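Local coordinates for protein dienelactone hydrolase (Anabaena variabilis, PDB 2O2G) that probably acts as a hydrolase of the dienelactone hydrolase family, within the alpha/beta-hydrolase clan, at residues 139-149 against 160-168. Numbering follows the deposited sequence.
Sequences VQAVVSRGGRP and KAPTLLIVG. With SO4 (sulfate ion), chain B.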
# COMPACT_ATOMS: atom_id res chain seq x y z
N VAL A 139 8.79 -3.76 8.13
CA VAL A 139 7.55 -3.05 7.82
C VAL A 139 6.91 -2.65 9.13
O VAL A 139 6.60 -3.51 9.96
CB VAL A 139 6.59 -3.89 6.99
CG1 VAL A 139 5.35 -3.04 6.62
CG2 VAL A 139 7.30 -4.46 5.76
N GLN A 140 6.76 -1.35 9.31
CA GLN A 140 6.28 -0.74 10.56
C GLN A 140 4.83 -0.30 10.61
O GLN A 140 4.34 0.12 11.69
CB GLN A 140 7.16 0.46 10.94
CG GLN A 140 8.62 0.09 11.21
CD GLN A 140 9.42 1.13 12.02
OE1 GLN A 140 10.61 0.93 12.23
NE2 GLN A 140 8.76 2.21 12.50
N ALA A 141 4.12 -0.39 9.49
CA ALA A 141 2.71 -0.02 9.42
C ALA A 141 2.10 -0.41 8.10
O ALA A 141 2.77 -0.47 7.07
CB ALA A 141 2.51 1.52 9.67
N VAL A 142 0.80 -0.71 8.13
CA VAL A 142 0.06 -1.06 6.93
C VAL A 142 -1.32 -0.41 7.00
O VAL A 142 -1.94 -0.39 8.04
CB VAL A 142 -0.12 -2.60 6.76
CG1 VAL A 142 -1.04 -2.92 5.54
CG2 VAL A 142 1.22 -3.31 6.61
N VAL A 143 -1.76 0.14 5.87
CA VAL A 143 -3.11 0.68 5.73
C VAL A 143 -3.68 -0.05 4.49
O VAL A 143 -3.04 -0.11 3.45
CB VAL A 143 -3.14 2.19 5.49
CG1 VAL A 143 -4.57 2.67 5.20
CG2 VAL A 143 -2.56 2.93 6.65
N SER A 144 -4.88 -0.62 4.64
CA SER A 144 -5.56 -1.31 3.56
C SER A 144 -6.80 -0.52 3.21
O SER A 144 -7.64 -0.30 4.08
CB SER A 144 -5.91 -2.73 3.96
OG SER A 144 -6.83 -3.23 3.01
N ARG A 145 -6.87 -0.01 1.96
CA ARG A 145 -8.02 0.79 1.50
C ARG A 145 -8.98 -0.07 0.69
O ARG A 145 -8.69 -0.44 -0.46
CB ARG A 145 -7.57 1.98 0.66
CG ARG A 145 -8.69 2.95 0.25
CD ARG A 145 -8.41 3.52 -1.11
NE ARG A 145 -8.67 2.51 -2.14
CZ ARG A 145 -8.32 2.61 -3.41
NH1 ARG A 145 -7.57 3.62 -3.83
NH2 ARG A 145 -8.63 1.64 -4.24
N GLY A 146 -10.11 -0.41 1.30
CA GLY A 146 -11.13 -1.21 0.61
C GLY A 146 -10.61 -2.54 0.10
O GLY A 146 -10.92 -2.93 -1.01
N GLY A 147 -9.84 -3.25 0.92
CA GLY A 147 -9.29 -4.52 0.50
C GLY A 147 -10.09 -5.75 0.90
O GLY A 147 -11.17 -5.65 1.49
N ARG A 148 -9.56 -6.90 0.53
CA ARG A 148 -10.12 -8.22 0.94
C ARG A 148 -8.98 -8.97 1.66
O ARG A 148 -8.46 -9.95 1.16
CB ARG A 148 -10.66 -9.04 -0.24
CG ARG A 148 -11.92 -8.47 -0.88
CD ARG A 148 -13.13 -8.48 0.07
NE ARG A 148 -13.37 -9.82 0.62
CZ ARG A 148 -13.94 -10.81 -0.04
NH1 ARG A 148 -14.38 -10.63 -1.27
NH2 ARG A 148 -14.09 -11.99 0.54
N PRO A 149 -8.58 -8.46 2.85
CA PRO A 149 -7.55 -9.07 3.71
C PRO A 149 -7.94 -10.46 4.16
O PRO A 149 -7.11 -11.33 4.35
CB PRO A 149 -7.53 -8.13 4.92
CG PRO A 149 -8.89 -7.51 4.94
CD PRO A 149 -9.15 -7.27 3.50
N LYS A 160 3.00 -8.30 11.91
CA LYS A 160 3.49 -7.61 13.12
C LYS A 160 3.35 -6.09 13.01
O LYS A 160 3.45 -5.39 14.00
CB LYS A 160 4.96 -7.98 13.40
CG LYS A 160 5.22 -9.48 13.66
CD LYS A 160 4.65 -9.95 14.99
CE LYS A 160 5.07 -11.38 15.37
NZ LYS A 160 4.47 -12.46 14.53
N ALA A 161 3.13 -5.60 11.79
CA ALA A 161 2.99 -4.18 11.51
C ALA A 161 1.61 -3.67 11.91
O ALA A 161 0.60 -4.27 11.49
CB ALA A 161 3.20 -3.93 10.03
N PRO A 162 1.54 -2.62 12.77
CA PRO A 162 0.22 -2.04 13.10
C PRO A 162 -0.59 -1.72 11.82
O PRO A 162 -0.14 -0.93 10.96
CB PRO A 162 0.57 -0.80 13.92
CG PRO A 162 1.88 -1.22 14.61
CD PRO A 162 2.63 -1.98 13.54
N THR A 163 -1.79 -2.27 11.77
CA THR A 163 -2.63 -2.29 10.57
C THR A 163 -3.99 -1.58 10.74
O THR A 163 -4.76 -1.85 11.65
CB THR A 163 -2.91 -3.77 10.19
OG1 THR A 163 -1.67 -4.41 9.88
CG2 THR A 163 -3.88 -3.90 9.04
N LEU A 164 -4.27 -0.70 9.79
CA LEU A 164 -5.49 0.05 9.72
C LEU A 164 -6.24 -0.38 8.47
O LEU A 164 -5.78 -0.19 7.33
CB LEU A 164 -5.17 1.54 9.62
CG LEU A 164 -6.32 2.48 9.34
CD1 LEU A 164 -7.40 2.38 10.40
CD2 LEU A 164 -5.74 3.91 9.24
N LEU A 165 -7.40 -0.96 8.68
CA LEU A 165 -8.29 -1.36 7.61
C LEU A 165 -9.34 -0.23 7.40
O LEU A 165 -10.02 0.21 8.33
CB LEU A 165 -8.94 -2.69 7.98
CG LEU A 165 -8.03 -3.89 8.27
CD1 LEU A 165 -8.85 -5.13 8.58
CD2 LEU A 165 -7.11 -4.20 7.13
N ILE A 166 -9.44 0.28 6.18
CA ILE A 166 -10.39 1.33 5.88
C ILE A 166 -11.35 0.81 4.86
O ILE A 166 -10.91 0.31 3.80
CB ILE A 166 -9.70 2.61 5.27
CG1 ILE A 166 -8.64 3.22 6.19
CG2 ILE A 166 -10.77 3.70 5.00
CD1 ILE A 166 -7.74 4.32 5.51
N VAL A 167 -12.64 0.98 5.11
CA VAL A 167 -13.65 0.56 4.15
C VAL A 167 -14.73 1.62 3.97
O VAL A 167 -14.99 2.42 4.86
CB VAL A 167 -14.31 -0.79 4.59
CG1 VAL A 167 -13.25 -1.83 4.82
CG2 VAL A 167 -15.08 -0.62 5.89
N GLY A 168 -15.40 1.59 2.83
CA GLY A 168 -16.54 2.47 2.58
C GLY A 168 -17.81 1.86 3.13
O GLY A 168 -18.03 0.65 3.01
S SO4 B . -6.30 1.90 -7.32
O1 SO4 B . -4.93 1.49 -7.09
O2 SO4 B . -6.41 2.16 -8.72
O3 SO4 B . -6.48 3.17 -6.63
O4 SO4 B . -7.27 0.91 -6.85
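V142, S144 and G146 of 139-149 join P162, L164 and I166 of 160-168 through five backbone hydrogen bonds, the regular pattern of neighbouring parallel strands whose axes differ in direction by 9°. The shortest runs from G146 N to I166 O, 2.7 Å; G146 has positive phi (56°), a conformation that favours glycine, and turns the chain off the strand. On one face V143 and L164 lie side by side. I166 can be followed outward: CB sits 3.8 Å from S144 O, and CG1, anti to the carbonyl carbon (chi1 -59°), and an extended chi2 carry CD1 to V143 CG1, 3.6 Å away. On the other face L165 reaches S144 CB with CD2 (3.7 Å), and the same methyl touches the ring of P149. T163 OG1 turns back to donate to A161 O at 2.8 Å. R145 shares the face of V143 and I166, but its chain, bent at chi2 and chi3, carries the guanidinium to a sulfate, probably from the crystallisation liquor: NH1 bonds O3 and NH2 bonds O4, each at 3.0 Å, with O3 in the guanidinium plane. NH2 also bonds S122 OG, and G43 N, S46, S50 and R52 hold the anion too. A leucine in place of this arginine would probably leave the sulfate without its two-pronged grip and S122 OG without the NH2 partner. The pair of strands belongs to the largely parallel central sheet of an alpha/beta-hydrolase fold, R145 lying beside a probable Ser-His-Asp triad of S122, H199 and D171.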